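Local structure of geranyltranstransferase (Thermotoga neapolitana, 4WK5) at residues 58-63 against 83-88; 79-84 against 135-140; 143-148 against 194-199; 150-155 against 187-192. The protein probably acts as a magnesium-dependent prenyltransferase, joining isoprenoid diphosphates into longer chains as other members of the FPP/GGPP synthase family do. One frame throughout, in Å; residues are numbered along the deposited sequence. Where two conformers were deposited one is given.

Contact 1 (58-63 against 83-88)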
loop_
_atom_site.group_PDB
_atom_site.type_symbol
_atom_site.label_atom_id
_atom_site.label_comp_id
_atom_site.label_asym_id
_atom_site.label_seq_id
_atom_site.Cartn_x
_atom_site.Cartn_y
_atom_site.Cartn_z
ATOM N N ARG A 58 10.478 -15.835 9.447
ATOM C CA ARG A 58 10.969 -15.398 8.135
ATOM C C ARG A 58 10.842 -16.470 7.057
ATOM O O ARG A 58 11.668 -16.540 6.157
ATOM C CB ARG A 58 12.445 -14.946 8.207
ATOM C CG ARG A 58 12.782 -13.948 9.318
ATOM C CD ARG A 58 11.938 -12.666 9.234
ATOM N NE ARG A 58 12.462 -11.655 10.155
ATOM C CZ ARG A 58 11.760 -10.623 10.619
ATOM N NH1 ARG A 58 10.491 -10.434 10.248
ATOM N NH2 ARG A 58 12.337 -9.768 11.457
ATOM N N ILE A 59 9.798 -17.290 7.123
ATOM C CA ILE A 59 9.653 -18.381 6.155
ATOM C C ILE A 59 9.556 -17.878 4.710
ATOM O O ILE A 59 10.184 -18.425 3.805
ATOM C CB ILE A 59 8.422 -19.238 6.493
ATOM C CG1 ILE A 59 8.625 -19.937 7.843
ATOM C CG2 ILE A 59 8.162 -20.258 5.403
ATOM C CD1 ILE A 59 9.957 -20.658 7.971
ATOM N N ARG A 60 8.796 -16.811 4.495
ATOM C CA ARG A 60 8.596 -16.322 3.132
ATOM C C ARG A 60 9.881 -15.779 2.501
ATOM O O ARG A 60 10.218 -16.175 1.384
ATOM C CB ARG A 60 7.484 -15.268 3.104
ATOM C CG ARG A 60 6.108 -15.853 3.396
ATOM C CD ARG A 60 5.093 -14.756 3.784
ATOM N NE ARG A 60 3.823 -15.344 4.226
ATOM C CZ ARG A 60 3.590 -15.783 5.460
ATOM N NH1 ARG A 60 4.531 -15.695 6.387
ATOM N NH2 ARG A 60 2.407 -16.312 5.770
ATOM N N PRO A 61 10.611 -14.875 3.194
ATOM C CA PRO A 61 11.835 -14.413 2.521
ATOM C C PRO A 61 12.871 -15.527 2.380
ATOM O O PRO A 61 13.626 -15.547 1.403
ATOM C CB PRO A 61 12.355 -13.293 3.442
ATOM C CG PRO A 61 11.673 -13.505 4.764
ATOM C CD PRO A 61 10.326 -14.094 4.416
ATOM N N LEU A 62 12.916 -16.442 3.344
ATOM C CA LEU A 62 13.820 -17.584 3.217
ATOM C C LEU A 62 13.473 -18.424 1.993
ATOM O O LEU A 62 14.366 -18.906 1.305
ATOM C CB LEU A 62 13.790 -18.450 4.476
ATOM C CG LEU A 62 14.560 -17.918 5.687
ATOM C CD1 LEU A 62 14.175 -18.699 6.935
ATOM C CD2 LEU A 62 16.059 -18.020 5.432
ATOM N N LEU A 63 12.183 -18.590 1.713
ATOM C CA LEU A 63 11.756 -19.325 0.526
ATOM C C LEU A 63 12.195 -18.620 -0.760
ATOM O O LEU A 63 12.677 -19.268 -1.692
ATOM C CB LEU A 63 10.238 -19.522 0.547
ATOM C CG LEU A 63 9.555 -20.331 -0.542
ATOM C CD1 LEU A 63 10.046 -21.789 -0.493
ATOM C CD2 LEU A 63 8.043 -20.247 -0.319
ATOM N N VAL A 83 13.107 -9.311 1.102
ATOM C CA VAL A 83 12.780 -8.348 2.156
ATOM C C VAL A 83 11.462 -7.639 1.870
ATOM O O VAL A 83 10.683 -7.402 2.796
ATOM C CB VAL A 83 13.921 -7.332 2.356
ATOM C CG1 VAL A 83 13.523 -6.277 3.362
ATOM C CG2 VAL A 83 15.159 -8.063 2.833
ATOM N N ALA A 84 11.182 -7.341 0.600
ATOM C CA ALA A 84 9.881 -6.768 0.230
ATOM C C ALA A 84 8.730 -7.660 0.680
ATOM O O ALA A 84 7.750 -7.183 1.259
ATOM C CB ALA A 84 9.799 -6.531 -1.271
ATOM N N VAL A 85 8.853 -8.965 0.431
ATOM C CA VAL A 85 7.792 -9.882 0.800
ATOM C C VAL A 85 7.621 -9.872 2.319
ATOM O O VAL A 85 6.501 -9.884 2.838
ATOM C CB VAL A 85 8.089 -11.307 0.281
ATOM C CG1 VAL A 85 7.174 -12.321 0.928
ATOM C CG2 VAL A 85 7.947 -11.341 -1.256
ATOM N N GLU A 86 8.730 -9.816 3.044
ATOM C CA GLU A 86 8.616 -9.852 4.501
ATOM C C GLU A 86 8.075 -8.531 5.052
ATOM O O GLU A 86 7.309 -8.539 6.025
ATOM C CB GLU A 86 9.966 -10.188 5.154
ATOM C CG GLU A 86 9.906 -10.397 6.686
ATOM C CD GLU A 86 9.050 -11.588 7.139
ATOM O OE1 GLU A 86 8.626 -12.416 6.308
ATOM O OE2 GLU A 86 8.785 -11.685 8.355
ATOM N N LEU A 87 8.457 -7.401 4.454
ATOM C CA LEU A 87 7.877 -6.116 4.853
ATOM C C LEU A 87 6.363 -6.114 4.641
ATOM O O LEU A 87 5.599 -5.637 5.488
ATOM C CB LEU A 87 8.523 -4.969 4.074
ATOM C CG LEU A 87 9.976 -4.661 4.476
ATOM C CD1 LEU A 87 10.619 -3.757 3.431
ATOM C CD2 LEU A 87 10.029 -4.000 5.848
ATOM N N PHE A 88 5.926 -6.659 3.512
ATOM C CA PHE A 88 4.503 -6.723 3.211
ATOM C C PHE A 88 3.779 -7.599 4.226
ATOM O O PHE A 88 2.701 -7.229 4.724
ATOM C CB PHE A 88 4.267 -7.237 1.778
ATOM C CG PHE A 88 2.844 -7.083 1.328
ATOM C CD1 PHE A 88 1.888 -8.019 1.678
ATOM C CD2 PHE A 88 2.459 -5.963 0.598
ATOM C CE1 PHE A 88 0.554 -7.852 1.294
ATOM C CE2 PHE A 88 1.123 -5.795 0.212
ATOM C CZ PHE A 88 0.186 -6.734 0.562
HETATM O O HOH W 1 8.214 -13.898 9.706
HETATM O O HOH W 2 7.441 -14.866 6.450
#
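Glu86 reaches from helix 75-96 to the start of helix 59-70 and meets Arg58 and Pro61 there. Its CG stands anti to the backbone N (chi1 -174°), and the chain then bends, which sets the carboxylate against the neighbouring helix. OE2 takes a salt bridge from Arg58: NH1 lies 2.8 Å from Glu86 OE2, with an N-H...O angle of 157°. The oxygen sits at the edge of the guanidinium, in its plane, and is met on its anti side, somewhat out of the carboxylate plane. The guanidinium and carboxylate planes are nearly perpendicular, 81° apart. The other oxygen faces the proline ring, with Glu86 OE1 only 3.0 Å from Pro61 CD. Pro61 CG also rests 3.8 Å from Glu86 CB. Beside this, Arg60 CB packs 3.7 Å from Val85 CG1, while the rest of the arginine leads away.

Arg58 holds the N-cap position of helix 59-70. The run 58-61 belongs to the Arg-x-Arg-Pro signature of trans-prenyl synthases, which in relatives borders the isopentenyl diphosphate site. Arg58 NE also has a salt bridge to Glu29, and NH2 bonds to Val52 O.

Two waters donate to Glu86, one at each oxygen. One accepts from Arg58 N, the other from Arg60 N and NH1. The buried carboxylate thus has a donor from Arg58 and from both waters, and it ties the first turn of helix 59-70 to helix 75-96.

Contact 2 (79-84 against 135-140)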
loop_
_atom_site.group_PDB
_atom_site.type_symbol
_atom_site.label_atom_id
_atom_site.label_comp_id
_atom_site.label_asym_id
_atom_site.label_seq_id
_atom_site.Cartn_x
_atom_site.Cartn_y
_atom_site.Cartn_z
ATOM N N VAL A 79 17.572 -10.640 -2.719
ATOM C CA VAL A 79 17.444 -10.104 -1.360
ATOM C C VAL A 79 16.378 -9.011 -1.309
ATOM O O VAL A 79 15.561 -8.981 -0.386
ATOM C CB VAL A 79 18.790 -9.553 -0.842
ATOM C CG1 VAL A 79 18.590 -8.729 0.429
ATOM C CG2 VAL A 79 19.773 -10.699 -0.612
ATOM N N ASP A 80 16.372 -8.137 -2.315
ATOM C CA ASP A 80 15.359 -7.085 -2.430
ATOM C C ASP A 80 13.936 -7.628 -2.426
ATOM O O ASP A 80 13.076 -7.113 -1.696
ATOM C CB ASP A 80 15.572 -6.262 -3.704
ATOM C CG ASP A 80 16.790 -5.369 -3.626
ATOM O OD1 ASP A 80 17.240 -5.070 -2.502
ATOM O OD2 ASP A 80 17.286 -4.966 -4.699
ATOM N N VAL A 81 13.696 -8.663 -3.233
ATOM C CA VAL A 81 12.396 -9.311 -3.315
ATOM C C VAL A 81 12.056 -9.963 -1.981
ATOM O O VAL A 81 10.934 -9.816 -1.488
ATOM C CB VAL A 81 12.350 -10.384 -4.445
ATOM C CG1 VAL A 81 11.026 -11.133 -4.446
ATOM C CG2 VAL A 81 12.587 -9.722 -5.798
ATOM N N ALA A 82 13.018 -10.688 -1.402
ATOM C CA ALA A 82 12.752 -11.377 -0.148
ATOM C C ALA A 82 12.358 -10.399 0.955
ATOM O O ALA A 82 11.385 -10.629 1.659
ATOM C CB ALA A 82 13.965 -12.215 0.288
ATOM N N VAL A 83 13.107 -9.311 1.102
ATOM C CA VAL A 83 12.780 -8.348 2.156
ATOM C C VAL A 83 11.462 -7.639 1.870
ATOM O O VAL A 83 10.683 -7.402 2.796
ATOM C CB VAL A 83 13.921 -7.332 2.356
ATOM C CG1 VAL A 83 13.523 -6.277 3.362
ATOM C CG2 VAL A 83 15.159 -8.063 2.833
ATOM N N ALA A 84 11.182 -7.341 0.600
ATOM C CA ALA A 84 9.881 -6.768 0.230
ATOM C C ALA A 84 8.730 -7.660 0.680
ATOM O O ALA A 84 7.750 -7.183 1.259
ATOM C CB ALA A 84 9.799 -6.531 -1.271
ATOM N N SER A 135 8.374 -0.089 -2.608
ATOM C CA SER A 135 9.618 0.606 -2.969
ATOM C C SER A 135 10.748 -0.371 -3.254
ATOM O O SER A 135 11.523 -0.166 -4.191
ATOM C CB SER A 135 10.058 1.570 -1.864
ATOM O OG SER A 135 9.132 2.629 -1.719
ATOM N N GLN A 136 10.847 -1.422 -2.445
ATOM C CA GLN A 136 11.916 -2.413 -2.642
ATOM C C GLN A 136 11.700 -3.244 -3.907
ATOM O O GLN A 136 12.652 -3.539 -4.638
ATOM C CB GLN A 136 12.035 -3.339 -1.426
ATOM C CG GLN A 136 12.635 -2.658 -0.186
ATOM C CD GLN A 136 13.988 -1.991 -0.474
ATOM O OE1 GLN A 136 14.134 -0.781 -0.325
ATOM N NE2 GLN A 136 14.955 -2.772 -0.925
ATOM N N ILE A 137 10.457 -3.633 -4.174
ATOM C CA ILE A 137 10.187 -4.320 -5.432
ATOM C C ILE A 137 10.518 -3.416 -6.631
ATOM O O ILE A 137 11.038 -3.884 -7.648
ATOM C CB ILE A 137 8.724 -4.773 -5.532
ATOM C CG1 ILE A 137 8.432 -5.849 -4.489
ATOM C CG2 ILE A 137 8.429 -5.350 -6.911
ATOM C CD1 ILE A 137 9.151 -7.190 -4.769
ATOM N N ALA A 138 10.204 -2.127 -6.521
ATOM C CA ALA A 138 10.457 -1.206 -7.629
ATOM C C ALA A 138 11.949 -1.122 -7.961
ATOM O O ALA A 138 12.316 -0.914 -9.113
ATOM C CB ALA A 138 9.906 0.185 -7.302
ATOM N N LYS A 139 12.795 -1.291 -6.950
ATOM C CA LYS A 139 14.256 -1.276 -7.141
ATOM C C LYS A 139 14.782 -2.362 -8.066
ATOM O O LYS A 139 15.884 -2.237 -8.611
ATOM C CB LYS A 139 14.992 -1.433 -5.804
ATOM C CG LYS A 139 14.905 -0.278 -4.842
ATOM C CD LYS A 139 15.677 -0.633 -3.567
ATOM C CE LYS A 139 15.714 0.528 -2.583
ATOM N NZ LYS A 139 16.437 0.201 -1.313
ATOM N N VAL A 140 14.027 -3.442 -8.216
ATOM C CA VAL A 140 14.500 -4.594 -8.972
ATOM C C VAL A 140 14.499 -4.315 -10.475
ATOM O O VAL A 140 15.277 -4.912 -11.227
ATOM C CB VAL A 140 13.652 -5.840 -8.656
ATOM C CG1 VAL A 140 14.181 -7.045 -9.388
ATOM C CG2 VAL A 140 13.645 -6.096 -7.159
#
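Asp80 and Gln136 face each other across helices 75-96 and 119-138, two neighbours in the all-helical isoprenoid synthase fold. Their side chains run at about a right angle. The carboxylate and amide planes are 74° apart, and Asp80 OD1 lies 3.6 Å from Gln136 NE2. That is a polar approach too long to count as a hydrogen bond. The stronger partner of Asp80 OD1 is Arg31 on helix 23-36, which forms a salt bridge with it.

Next to the polar pair the interface is apolar. Ala84 offers its methyl to the other helix, and two side chains share it. Gln136 CB comes within 3.9 Å of Ala84 CB. Ile137 comes closer, with CG1 3.6 Å from Ala84 CB. Ile137 CG1 is anti to the carbonyl carbon (chi1 -66°), and a second bend at chi2 folds the chain toward helix 75-96. Ile137 CD1 therefore lies against Ala84 CB as well, and ends 4.1 Å from Val81 CA.

Val140 adds a further apolar point. Val140 CG2 touches two consecutive residues, 4.0 Å from Asp80 CB and 4.0 Å from Val81 CG2. The two valines cross at about a right angle. Helix 175-201 closes over them, with Leu200 touching both. On another side, Ser135 packs on Ser150 of the second subunit.

Gln136 is also bonded within its own segment. Lys139 NZ stands 2.7 Å from Gln136 OE1, in the carbonyl plane and on a lone pair, at a C=O...N angle of 115°.

Contact 3 (143-148 against 194-199)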
loop_
_atom_site.group_PDB
_atom_site.type_symbol
_atom_site.label_atom_id
_atom_site.label_comp_id
_atom_site.label_asym_id
_atom_site.label_seq_id
_atom_site.Cartn_x
_atom_site.Cartn_y
_atom_site.Cartn_z
ATOM N N PRO A 143 9.477 -4.906 -14.999
ATOM C CA PRO A 143 8.059 -4.513 -15.094
ATOM C C PRO A 143 7.057 -5.599 -14.726
ATOM O O PRO A 143 6.058 -5.327 -14.023
ATOM C CB PRO A 143 7.899 -4.141 -16.570
ATOM C CG PRO A 143 9.265 -3.708 -16.987
ATOM C CD PRO A 143 10.206 -4.619 -16.247
ATOM N N LYS A 144 7.307 -6.816 -15.206
ATOM C CA LYS A 144 6.400 -7.899 -14.895
ATOM C C LYS A 144 6.414 -8.169 -13.392
ATOM O O LYS A 144 5.384 -8.553 -12.836
ATOM C CB LYS A 144 6.753 -9.162 -15.687
ATOM C CG LYS A 144 6.448 -9.020 -17.173
ATOM C CD LYS A 144 6.865 -10.244 -17.976
ATOM C CE LYS A 144 6.441 -10.095 -19.430
ATOM N NZ LYS A 144 6.846 -11.256 -20.270
ATOM N N LEU A 145 7.551 -7.946 -12.731
ATOM C CA LEU A 145 7.614 -8.191 -11.286
ATOM C C LEU A 145 6.745 -7.201 -10.501
ATOM O O LEU A 145 6.036 -7.592 -9.562
ATOM C CB LEU A 145 9.059 -8.131 -10.782
ATOM C CG LEU A 145 9.263 -8.477 -9.308
ATOM C CD1 LEU A 145 9.211 -9.979 -9.110
ATOM C CD2 LEU A 145 10.573 -7.906 -8.774
ATOM N N PHE A 146 6.813 -5.927 -10.899
ATOM C CA PHE A 146 5.997 -4.869 -10.299
ATOM C C PHE A 146 4.539 -5.262 -10.358
ATOM O O PHE A 146 3.811 -5.228 -9.361
ATOM C CB PHE A 146 6.165 -3.527 -11.028
ATOM C CG PHE A 146 7.584 -3.065 -11.177
ATOM C CD1 PHE A 146 8.597 -3.588 -10.393
ATOM C CD2 PHE A 146 7.893 -2.073 -12.094
ATOM C CE1 PHE A 146 9.895 -3.148 -10.536
ATOM C CE2 PHE A 146 9.187 -1.628 -12.242
ATOM C CZ PHE A 146 10.192 -2.171 -11.464
ATOM N N GLU A 147 4.121 -5.624 -11.565
ATOM C CA GLU A 147 2.736 -5.985 -11.835
ATOM C C GLU A 147 2.317 -7.205 -11.013
ATOM O O GLU A 147 1.255 -7.217 -10.371
ATOM C CB GLU A 147 2.561 -6.252 -13.336
ATOM C CG GLU A 147 1.134 -6.191 -13.834
ATOM C CD GLU A 147 1.058 -6.254 -15.353
ATOM O OE1 GLU A 147 1.917 -5.639 -16.023
ATOM O OE2 GLU A 147 0.141 -6.924 -15.873
ATOM N N GLU A 148 3.175 -8.218 -10.998
ATOM C CA GLU A 148 2.871 -9.444 -10.264
ATOM C C GLU A 148 2.758 -9.187 -8.769
ATOM O O GLU A 148 1.857 -9.707 -8.112
ATOM C CB GLU A 148 3.940 -10.504 -10.534
ATOM C CG GLU A 148 3.641 -11.867 -9.953
ATOM C CD GLU A 148 2.589 -12.627 -10.749
ATOM O OE1 GLU A 148 2.272 -12.208 -11.883
ATOM O OE2 GLU A 148 2.083 -13.648 -10.240
ATOM N N PHE A 194 7.537 -18.167 -4.955
ATOM C CA PHE A 194 8.013 -19.047 -6.029
ATOM C C PHE A 194 8.128 -18.337 -7.382
ATOM O O PHE A 194 9.105 -18.527 -8.108
ATOM C CB PHE A 194 7.073 -20.254 -6.167
ATOM C CG PHE A 194 7.293 -21.320 -5.135
ATOM C CD1 PHE A 194 8.241 -22.312 -5.343
ATOM C CD2 PHE A 194 6.537 -21.361 -3.978
ATOM C CE1 PHE A 194 8.441 -23.303 -4.400
ATOM C CE2 PHE A 194 6.731 -22.351 -3.031
ATOM C CZ PHE A 194 7.682 -23.324 -3.243
ATOM N N SER A 195 7.124 -17.532 -7.721
ATOM C CA SER A 195 7.061 -16.842 -9.015
ATOM C C SER A 195 8.197 -15.847 -9.231
ATOM O O SER A 195 8.807 -15.790 -10.305
ATOM C CB SER A 195 5.728 -16.088 -9.152
ATOM O OG SER A 195 4.630 -16.973 -9.168
ATOM N N ALA A 196 8.465 -15.048 -8.206
ATOM C CA ALA A 196 9.376 -13.914 -8.341
ATOM C C ALA A 196 10.797 -14.324 -8.764
ATOM O O ALA A 196 11.354 -13.712 -9.673
ATOM C CB ALA A 196 9.412 -13.105 -7.037
ATOM N N PRO A 197 11.390 -15.365 -8.130
ATOM C CA PRO A 197 12.732 -15.719 -8.611
ATOM C C PRO A 197 12.721 -16.202 -10.058
ATOM O O PRO A 197 13.667 -15.921 -10.797
ATOM C CB PRO A 197 13.163 -16.862 -7.676
ATOM C CG PRO A 197 12.306 -16.734 -6.477
ATOM C CD PRO A 197 10.999 -16.175 -6.962
ATOM N N PHE A 198 11.680 -16.935 -10.451
ATOM C CA PHE A 198 11.590 -17.426 -11.827
ATOM C C PHE A 198 11.463 -16.246 -12.795
ATOM O O PHE A 198 12.006 -16.281 -13.903
ATOM C CB PHE A 198 10.417 -18.401 -11.991
ATOM C CG PHE A 198 10.745 -19.816 -11.597
ATOM C CD1 PHE A 198 10.964 -20.152 -10.268
ATOM C CD2 PHE A 198 10.852 -20.809 -12.556
ATOM C CE1 PHE A 198 11.275 -21.452 -9.904
ATOM C CE2 PHE A 198 11.157 -22.104 -12.201
ATOM C CZ PHE A 198 11.371 -22.429 -10.875
ATOM N N LEU A 199 10.766 -15.192 -12.373
ATOM C CA LEU A 199 10.687 -13.969 -13.175
ATOM C C LEU A 199 12.061 -13.319 -13.311
ATOM O O LEU A 199 12.452 -12.902 -14.404
ATOM C CB LEU A 199 9.690 -12.971 -12.564
ATOM C CG LEU A 199 8.220 -13.199 -12.937
ATOM C CD1 LEU A 199 7.285 -12.410 -12.024
ATOM C CD2 LEU A 199 7.975 -12.851 -14.404
HETATM O O HOH W 3 2.761 -15.077 -8.062
#
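Ser195 meets Glu148 through a water. The direct separation, from Ser195 OG to Glu148 OE2, is 4.3 Å. The water bridges the two by donating to both, 2.9 Å from Ser195 OG and 2.7 Å from Glu148 OE2. Both oxygens have other partners. Ser195 OG bonds to Ala191 O one turn back, and Glu148 OE2 makes a salt bridge with Lys209 on helix 206-229. Glu148 CG is anti to the backbone N (chi1 -173°), and the bend after it turns the carboxylate toward the serine.

Ala196 comes next, nearest in register to Leu145. Leu145 leans across with one branch, and its CD1 lies 3.8 Å from Ala196 CB. The alanine methyl also touches Val81 of helix 75-96, so three helices meet here. This is packing within the helical bundle of trans-prenyl synthases, with helices 143-166 and 175-201 running antiparallel. The axes of the two segments, 143-148 and 194-199, run 169° apart in direction and approach to 10.1 Å.

Pro197 turns away from segment 143-148, and its ring packs on Val67 and Leu78. Its N has no hydrogen to give to the turn before, and the helix is kinked there.

Leu199 has the largest share of the interface, and both of its methyls are used. Leu199 CD1 lies 4.1 Å from Glu148 CB and also close to Leu145 CD1. Leu199 CD2 lies 4.1 Å from Lys144 CB. The two branches thus touch side chains one turn apart on helix 143-166. From Lys144 only the base joins in, and its extended chain leads the amine away from Leu199.

Contact 4 (150-155 against 187-192)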
loop_
_atom_site.group_PDB
_atom_site.type_symbol
_atom_site.label_atom_id
_atom_site.label_comp_id
_atom_site.label_asym_id
_atom_site.label_seq_id
_atom_site.Cartn_x
_atom_site.Cartn_y
_atom_site.Cartn_z
ATOM N N SER A 150 1.970 -6.296 -7.347
ATOM C CA SER A 150 0.799 -5.477 -7.068
ATOM C C SER A 150 -0.479 -6.322 -7.116
ATOM O O SER A 150 -1.381 -6.139 -6.303
ATOM C CB SER A 150 0.720 -4.313 -8.070
ATOM O OG SER A 150 1.819 -3.426 -7.896
ATOM N N GLU A 151 -0.553 -7.240 -8.076
ATOM C CA GLU A 151 -1.695 -8.156 -8.172
ATOM C C GLU A 151 -1.773 -9.054 -6.938
ATOM O O GLU A 151 -2.855 -9.295 -6.399
ATOM C CB GLU A 151 -1.603 -8.998 -9.446
ATOM C CG GLU A 151 -1.796 -8.186 -10.722
ATOM C CD GLU A 151 -1.519 -8.982 -11.985
ATOM O OE1 GLU A 151 -1.242 -10.198 -11.886
ATOM O OE2 GLU A 151 -1.575 -8.383 -13.080
ATOM N N THR A 152 -0.615 -9.514 -6.465
ATOM C CA THR A 152 -0.546 -10.357 -5.270
ATOM C C THR A 152 -1.052 -9.602 -4.054
ATOM O O THR A 152 -1.789 -10.144 -3.243
ATOM C CB THR A 152 0.889 -10.861 -5.035
ATOM O OG1 THR A 152 1.251 -11.705 -6.137
ATOM C CG2 THR A 152 1.008 -11.670 -3.734
ATOM N N ALA A 153 -0.639 -8.341 -3.932
ATOM C CA ALA A 153 -1.035 -7.519 -2.799
ATOM C C ALA A 153 -2.544 -7.371 -2.728
ATOM O O ALA A 153 -3.146 -7.492 -1.666
ATOM C CB ALA A 153 -0.373 -6.126 -2.901
ATOM N N TYR A 154 -3.159 -7.080 -3.874
ATOM C CA TYR A 154 -4.598 -6.895 -3.885
ATOM C C TYR A 154 -5.331 -8.207 -3.565
ATOM O O TYR A 154 -6.311 -8.194 -2.832
ATOM C CB TYR A 154 -5.051 -6.336 -5.228
ATOM C CG TYR A 154 -6.495 -5.910 -5.201
ATOM C CD1 TYR A 154 -6.910 -4.850 -4.390
ATOM C CD2 TYR A 154 -7.451 -6.581 -5.950
ATOM C CE1 TYR A 154 -8.248 -4.458 -4.345
ATOM C CE2 TYR A 154 -8.785 -6.191 -5.918
ATOM C CZ TYR A 154 -9.171 -5.134 -5.110
ATOM O OH TYR A 154 -10.496 -4.748 -5.080
ATOM N N LYS A 155 -4.858 -9.323 -4.115
ATOM C CA LYS A 155 -5.414 -10.637 -3.754
ATOM C C LYS A 155 -5.340 -10.918 -2.250
ATOM O O LYS A 155 -6.300 -11.398 -1.636
ATOM C CB LYS A 155 -4.689 -11.751 -4.518
ATOM C CG LYS A 155 -5.247 -11.988 -5.910
ATOM C CD LYS A 155 -4.725 -13.303 -6.494
ATOM C CE LYS A 155 -5.258 -13.535 -7.903
ATOM N NZ LYS A 155 -4.550 -14.651 -8.597
ATOM N N GLY A 187 -2.170 -18.197 0.301
ATOM C CA GLY A 187 -1.621 -18.790 -0.910
ATOM C C GLY A 187 -0.948 -17.796 -1.844
ATOM O O GLY A 187 0.131 -18.073 -2.382
ATOM N N ALA A 188 -1.574 -16.638 -2.041
ATOM C CA ALA A 188 -1.083 -15.709 -3.058
ATOM C C ALA A 188 0.347 -15.236 -2.756
ATOM O O ALA A 188 1.171 -15.122 -3.674
ATOM C CB ALA A 188 -2.040 -14.500 -3.201
ATOM N N LEU A 189 0.661 -14.979 -1.488
ATOM C CA LEU A 189 1.991 -14.461 -1.183
ATOM C C LEU A 189 3.031 -15.577 -1.303
ATOM O O LEU A 189 4.158 -15.331 -1.739
ATOM C CB LEU A 189 2.053 -13.824 0.210
ATOM C CG LEU A 189 3.339 -13.056 0.557
ATOM C CD1 LEU A 189 3.686 -12.017 -0.509
ATOM C CD2 LEU A 189 3.134 -12.359 1.911
ATOM N N PHE A 190 2.667 -16.802 -0.938
ATOM C CA PHE A 190 3.604 -17.913 -1.148
ATOM C C PHE A 190 3.793 -18.190 -2.633
ATOM O O PHE A 190 4.889 -18.519 -3.065
ATOM C CB PHE A 190 3.137 -19.177 -0.416
ATOM C CG PHE A 190 3.492 -19.184 1.054
ATOM C CD1 PHE A 190 4.807 -19.392 1.465
ATOM C CD2 PHE A 190 2.515 -18.979 2.019
ATOM C CE1 PHE A 190 5.137 -19.393 2.824
ATOM C CE2 PHE A 190 2.827 -18.976 3.365
ATOM C CZ PHE A 190 4.146 -19.189 3.775
ATOM N N ALA A 191 2.737 -18.045 -3.429
ATOM C CA ALA A 191 2.883 -18.240 -4.867
ATOM C C ALA A 191 3.887 -17.228 -5.429
ATOM O O ALA A 191 4.691 -17.543 -6.322
ATOM C CB ALA A 191 1.534 -18.107 -5.563
ATOM N N PHE A 192 3.835 -16.004 -4.903
ATOM C CA PHE A 192 4.751 -14.966 -5.348
ATOM C C PHE A 192 6.184 -15.305 -4.941
ATOM O O PHE A 192 7.122 -15.014 -5.692
ATOM C CB PHE A 192 4.342 -13.594 -4.792
ATOM C CG PHE A 192 5.234 -12.474 -5.244
ATOM C CD1 PHE A 192 5.062 -11.893 -6.496
ATOM C CD2 PHE A 192 6.256 -12.004 -4.422
ATOM C CE1 PHE A 192 5.896 -10.853 -6.915
ATOM C CE2 PHE A 192 7.085 -10.969 -4.836
ATOM C CZ PHE A 192 6.904 -10.396 -6.079
HETATM O O HOH W 4 0.680 -14.429 -6.362
#
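Thr152 lies against Ala188, Leu189 and Phe192, and its two branches do different work. CG2, anti to the backbone N, points into helix 175-201. Thr152 CG2 packs 3.5 Å from Ala188 O and 3.9 Å from Leu189 CA. OG1, beside the backbone N (chi1 -64°), approaches the phenylalanine. Thr152 OG1 stands 3.8 Å from Phe192 CD1, oblique to the ring, and the two side chains cross at about a right angle. One turn on, Lys155 CB meets Ala188 CB at 4.0 Å. Only the base of that lysine makes the contact.

A water joins the polar atoms. It donates to Thr152 OG1 and to Ala188 O, at 2.8 Å from each. Ala188 O also accepts the helical bond from Phe192 N, so this carbonyl takes two donors.

The segments come from helices 143-166 and 175-201, an antiparallel pair in the all-alpha core of this polyprenyl synthase. Measured on 150-155 and 187-192 alone, the axes come within 8.9 Å, at 160° between their directions. The small side chains of Thr152 and Ala188 sit where the backbones come nearest, with CA of Thr152 5.8 Å from CA of Ala188.

Further out, Thr152 OG1 is bonded to Glu148 O one turn earlier. With the water as donor on the other side, this hydroxyl is bonded twice. The Phe192 ring meets Phe149 edge to face and also touches Val81 and Val85 of helix 75-96. On another side of helix 143-166, Ala153 packs on Phe88 of its own chain and on Phe131 of the second subunit.

Overall arrangement
From the N terminus, contact 1 closes first and joins helix 59-70 to the next helix, 75-96. Contact 2 starts on that same helix, shares Val83 and Ala84 with contact 1, and closes a longer loop to the end of helix 119-138. Contacts 3 and 4 follow later and both join helices 143-166 and 175-201. Contact 4 is nested inside the loop closed by contact 3. Side chains also link the contacts directly: Leu63 of contact 1 touches Phe194 of contact 3, and Pro61 of contact 1 packs on Ala82 of contact 2. All four contacts have residues that reach the second subunit.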